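Local coordinates for protein Udp-n-acetylglucosamine pyrophosphorylase (Trypanosoma brucei, PDB 4BQH) that probably catalyses the formation of UDP-N-acetylglucosamine and diphosphate from UTP and N-acetylglucosamine 1-phosphate, at residues L176-S181 and A186-F191. Numbering follows the deposited sequence.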
ATOM      1  N   LEU A 176     -10.595  -5.138   5.764  1.00 10.36           N
ATOM      2  CA  LEU A 176      -9.361  -5.443   5.065  1.00 10.19           C
ATOM      3  C   LEU A 176      -9.719  -5.738   3.613  1.00 10.31           C
ATOM      4  O   LEU A 176     -10.538  -6.626   3.316  1.00 10.23           O
ATOM      5  CB  LEU A 176      -8.658  -6.659   5.701  1.00 10.99           C
ATOM      6  CG  LEU A 176      -7.351  -7.070   5.007  1.00 11.16           C
ATOM      7  CD1 LEU A 176      -6.340  -5.927   4.994  1.00 11.50           C
ATOM      8  CD2 LEU A 176      -6.736  -8.284   5.671  1.00 11.44           C
ATOM      9  N   LEU A 177      -9.105  -4.980   2.709  1.00  9.89           N
ATOM     10  CA  LEU A 177      -9.350  -5.124   1.276  1.00 10.09           C
ATOM     11  C   LEU A 177      -8.060  -5.649   0.679  1.00 10.67           C
ATOM     12  O   LEU A 177      -7.023  -4.972   0.760  1.00 11.31           O
ATOM     13  CB  LEU A 177      -9.682  -3.747   0.678  1.00  9.92           C
ATOM     14  CG  LEU A 177     -10.590  -2.804   1.473  1.00 10.32           C
ATOM     15  CD1 LEU A 177     -10.795  -1.522   0.665  1.00 10.31           C
ATOM     16  CD2 LEU A 177     -11.907  -3.508   1.775  1.00 10.61           C
ATOM     17  N   VAL A 178      -8.102  -6.863   0.136  1.00 10.07           N
ATOM     18  CA  VAL A 178      -6.886  -7.488  -0.376  1.00  9.97           C
ATOM     19  C   VAL A 178      -6.941  -7.426  -1.911  1.00 10.24           C
ATOM     20  O   VAL A 178      -7.763  -8.107  -2.526  1.00 10.53           O
ATOM     21  CB  VAL A 178      -6.781  -8.955   0.110  1.00 10.08           C
ATOM     22  CG1 VAL A 178      -5.518  -9.620  -0.442  1.00  9.26           C
ATOM     23  CG2 VAL A 178      -6.778  -8.975   1.627  1.00 10.35           C
ATOM     24  N   MET A 179      -6.099  -6.584  -2.512  1.00  9.90           N
ATOM     25  CA  MET A 179      -6.172  -6.386  -3.954  1.00 10.01           C
ATOM     26  C   MET A 179      -5.248  -7.355  -4.675  1.00 10.44           C
ATOM     27  O   MET A 179      -4.043  -7.156  -4.772  1.00 10.77           O
ATOM     28  CB  MET A 179      -5.897  -4.932  -4.384  1.00 10.34           C
ATOM     29  CG  MET A 179      -6.342  -4.752  -5.845  1.00 10.94           C
ATOM     30  SD  MET A 179      -6.160  -3.044  -6.400  1.00 12.23           S
ATOM     31  CE  MET A 179      -4.416  -2.998  -6.733  1.00 11.29           C
ATOM     32  N   THR A 180      -5.852  -8.413  -5.185  1.00 10.45           N
ATOM     33  CA  THR A 180      -5.112  -9.524  -5.764  1.00 11.64           C
ATOM     34  C   THR A 180      -4.855  -9.229  -7.251  1.00 12.21           C
ATOM     35  O   THR A 180      -5.254  -8.191  -7.771  1.00 11.43           O
ATOM     36  CB  THR A 180      -5.947 -10.796  -5.627  1.00 11.87           C
ATOM     37  OG1 THR A 180      -7.248 -10.544  -6.179  1.00 12.27           O
ATOM     38  CG2 THR A 180      -6.099 -11.177  -4.138  1.00 12.30           C
ATOM     39  N   SER A 181      -4.193 -10.160  -7.928  1.00 13.24           N
ATOM     40  CA  SER A 181      -4.242 -10.202  -9.387  1.00 13.98           C
ATOM     41  C   SER A 181      -5.271 -11.240  -9.833  1.00 14.88           C
ATOM     42  O   SER A 181      -5.665 -12.124  -9.052  1.00 15.49           O
ATOM     43  CB  SER A 181      -2.866 -10.543  -9.973  1.00 13.90           C
ATOM     44  OG  SER A 181      -2.495 -11.896  -9.706  1.00 14.45           O
ATOM     45  N   ALA A 186      -7.226 -16.761  -6.445  1.00 14.99           N
ATOM     46  CA  ALA A 186      -7.661 -18.022  -5.848  1.00 15.15           C
ATOM     47  C   ALA A 186      -6.662 -18.545  -4.832  1.00 15.12           C
ATOM     48  O   ALA A 186      -7.039 -18.954  -3.739  1.00 15.47           O
ATOM     49  CB  ALA A 186      -7.907 -19.052  -6.945  1.00 14.83           C
ATOM     50  N   GLU A 187      -5.380 -18.533  -5.182  1.00 16.20           N
ATOM     51  CA  GLU A 187      -4.370 -19.041  -4.273  1.00 16.80           C
ATOM     52  C   GLU A 187      -4.261 -18.141  -3.036  1.00 15.46           C
ATOM     53  O   GLU A 187      -4.015 -18.634  -1.937  1.00 14.33           O
ATOM     54  CB  GLU A 187      -3.022 -19.254  -4.983  1.00 19.60           C
ATOM     55  CG  GLU A 187      -2.223 -17.996  -5.286  1.00 23.50           C
ATOM     56  CD  GLU A 187      -0.960 -18.278  -6.091  1.00 25.89           C
ATOM     57  OE1 GLU A 187      -0.148 -19.124  -5.673  1.00 28.43           O
ATOM     58  OE2 GLU A 187      -0.785 -17.649  -7.149  1.00 31.95           O
ATOM     59  N   THR A 188      -4.495 -16.839  -3.214  1.00 13.26           N
ATOM     60  CA  THR A 188      -4.504 -15.915  -2.067  1.00 13.00           C
ATOM     61  C   THR A 188      -5.669 -16.216  -1.103  1.00 12.90           C
ATOM     62  O   THR A 188      -5.479 -16.310   0.113  1.00 12.62           O
ATOM     63  CB  THR A 188      -4.500 -14.437  -2.511  1.00 12.92           C
ATOM     64  OG1 THR A 188      -3.348 -14.193  -3.347  1.00 13.18           O
ATOM     65  CG2 THR A 188      -4.433 -13.490  -1.266  1.00 12.72           C
ATOM     66  N   GLN A 189      -6.864 -16.409  -1.648  1.00 13.48           N
ATOM     67  CA  GLN A 189      -8.023 -16.724  -0.788  1.00 14.79           C
ATOM     68  C   GLN A 189      -7.799 -18.029  -0.045  1.00 15.60           C
ATOM     69  O   GLN A 189      -8.116 -18.121   1.142  1.00 16.31           O
ATOM     70  CB  GLN A 189      -9.294 -16.800  -1.608  1.00 16.05           C
ATOM     71  CG  GLN A 189      -9.683 -15.459  -2.202  1.00 16.46           C
ATOM     72  CD  GLN A 189     -11.126 -15.415  -2.596  1.00 18.14           C
ATOM     73  OE1 GLN A 189     -11.997 -15.751  -1.805  1.00 19.78           O
ATOM     74  NE2 GLN A 189     -11.390 -15.017  -3.821  1.00 19.62           N
ATOM     75  N   ARG A 190      -7.240 -19.020  -0.745  1.00 16.58           N
ATOM     76  CA  ARG A 190      -6.902 -20.317  -0.128  1.00 18.04           C
ATOM     77  C   ARG A 190      -5.943 -20.179   1.051  1.00 16.73           C
ATOM     78  O   ARG A 190      -6.146 -20.769   2.105  1.00 17.71           O
ATOM     79  CB  ARG A 190      -6.306 -21.269  -1.162  1.00 20.85           C
ATOM     80  CG  ARG A 190      -7.336 -22.046  -1.953  1.00 26.31           C
ATOM     81  CD  ARG A 190      -6.668 -23.291  -2.534  1.00 30.48           C
ATOM     82  NE  ARG A 190      -7.600 -24.116  -3.298  1.00 33.77           N
ATOM     83  CZ  ARG A 190      -8.356 -25.086  -2.785  1.00 35.75           C
ATOM     84  NH1 ARG A 190      -8.317 -25.367  -1.484  1.00 34.68           N
ATOM     85  NH2 ARG A 190      -9.166 -25.771  -3.578  1.00 38.18           N
ATOM     86  N   PHE A 191      -4.882 -19.409   0.860  1.00 15.63           N
ATOM     87  CA  PHE A 191      -3.913 -19.136   1.923  1.00 15.31           C
ATOM     88  C   PHE A 191      -4.595 -18.512   3.149  1.00 14.37           C
ATOM     89  O   PHE A 191      -4.331 -18.924   4.266  1.00 14.70           O
ATOM     90  CB  PHE A 191      -2.808 -18.225   1.360  1.00 14.92           C
ATOM     91  CG  PHE A 191      -1.666 -17.947   2.304  1.00 15.45           C
ATOM     92  CD1 PHE A 191      -0.723 -18.929   2.599  1.00 16.03           C
ATOM     93  CD2 PHE A 191      -1.499 -16.668   2.854  1.00 15.27           C
ATOM     94  CE1 PHE A 191       0.352 -18.653   3.434  1.00 16.18           C
ATOM     95  CE2 PHE A 191      -0.425 -16.389   3.704  1.00 15.74           C
ATOM     96  CZ  PHE A 191       0.503 -17.383   3.993  1.00 16.03           C
TER
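Thr-188 of the helix rests its methyl against two side chains of the strand, Val-178 and Thr-180, which lie two residues apart on one face of the sheet. Thr-188 CG2 meets Val-178 CG1 tip to tip at 4.1 Å. Thr-180 instead slides past it in the opposite direction, its methyl CG2 lying 4.0 Å from Thr-188 CB. CG2 of Thr-188 is anti to the backbone N (OG1 at chi1 -57°), which turns the methyl to the strand and leaves OG1 beside its own backbone N, where it hydrogen-bonds the carbonyl O of Asn-184 one turn earlier. The hydroxyl of Thr-180 is likewise engaged locally, with OD2 of Asp-185, so each hydroxyl has a hydrogen-bond partner near the start of the helix while the methyls pack. This small, buried apolar patch is the tight part of the contact, and Phe-148 of helix 147-166 also touches the Thr-188 side chain. The outer side of the helix is looser: Ala-186 and Arg-190 are exposed, with the CB of Ala-186 directed away from the strand. Strand 175-180, a short turn and helix 185-194 lead on to the parallel strand 205-209, a beta-alpha-beta crossover of the Rossmann-like sheet in this GT-A-type nucleotidyltransferase.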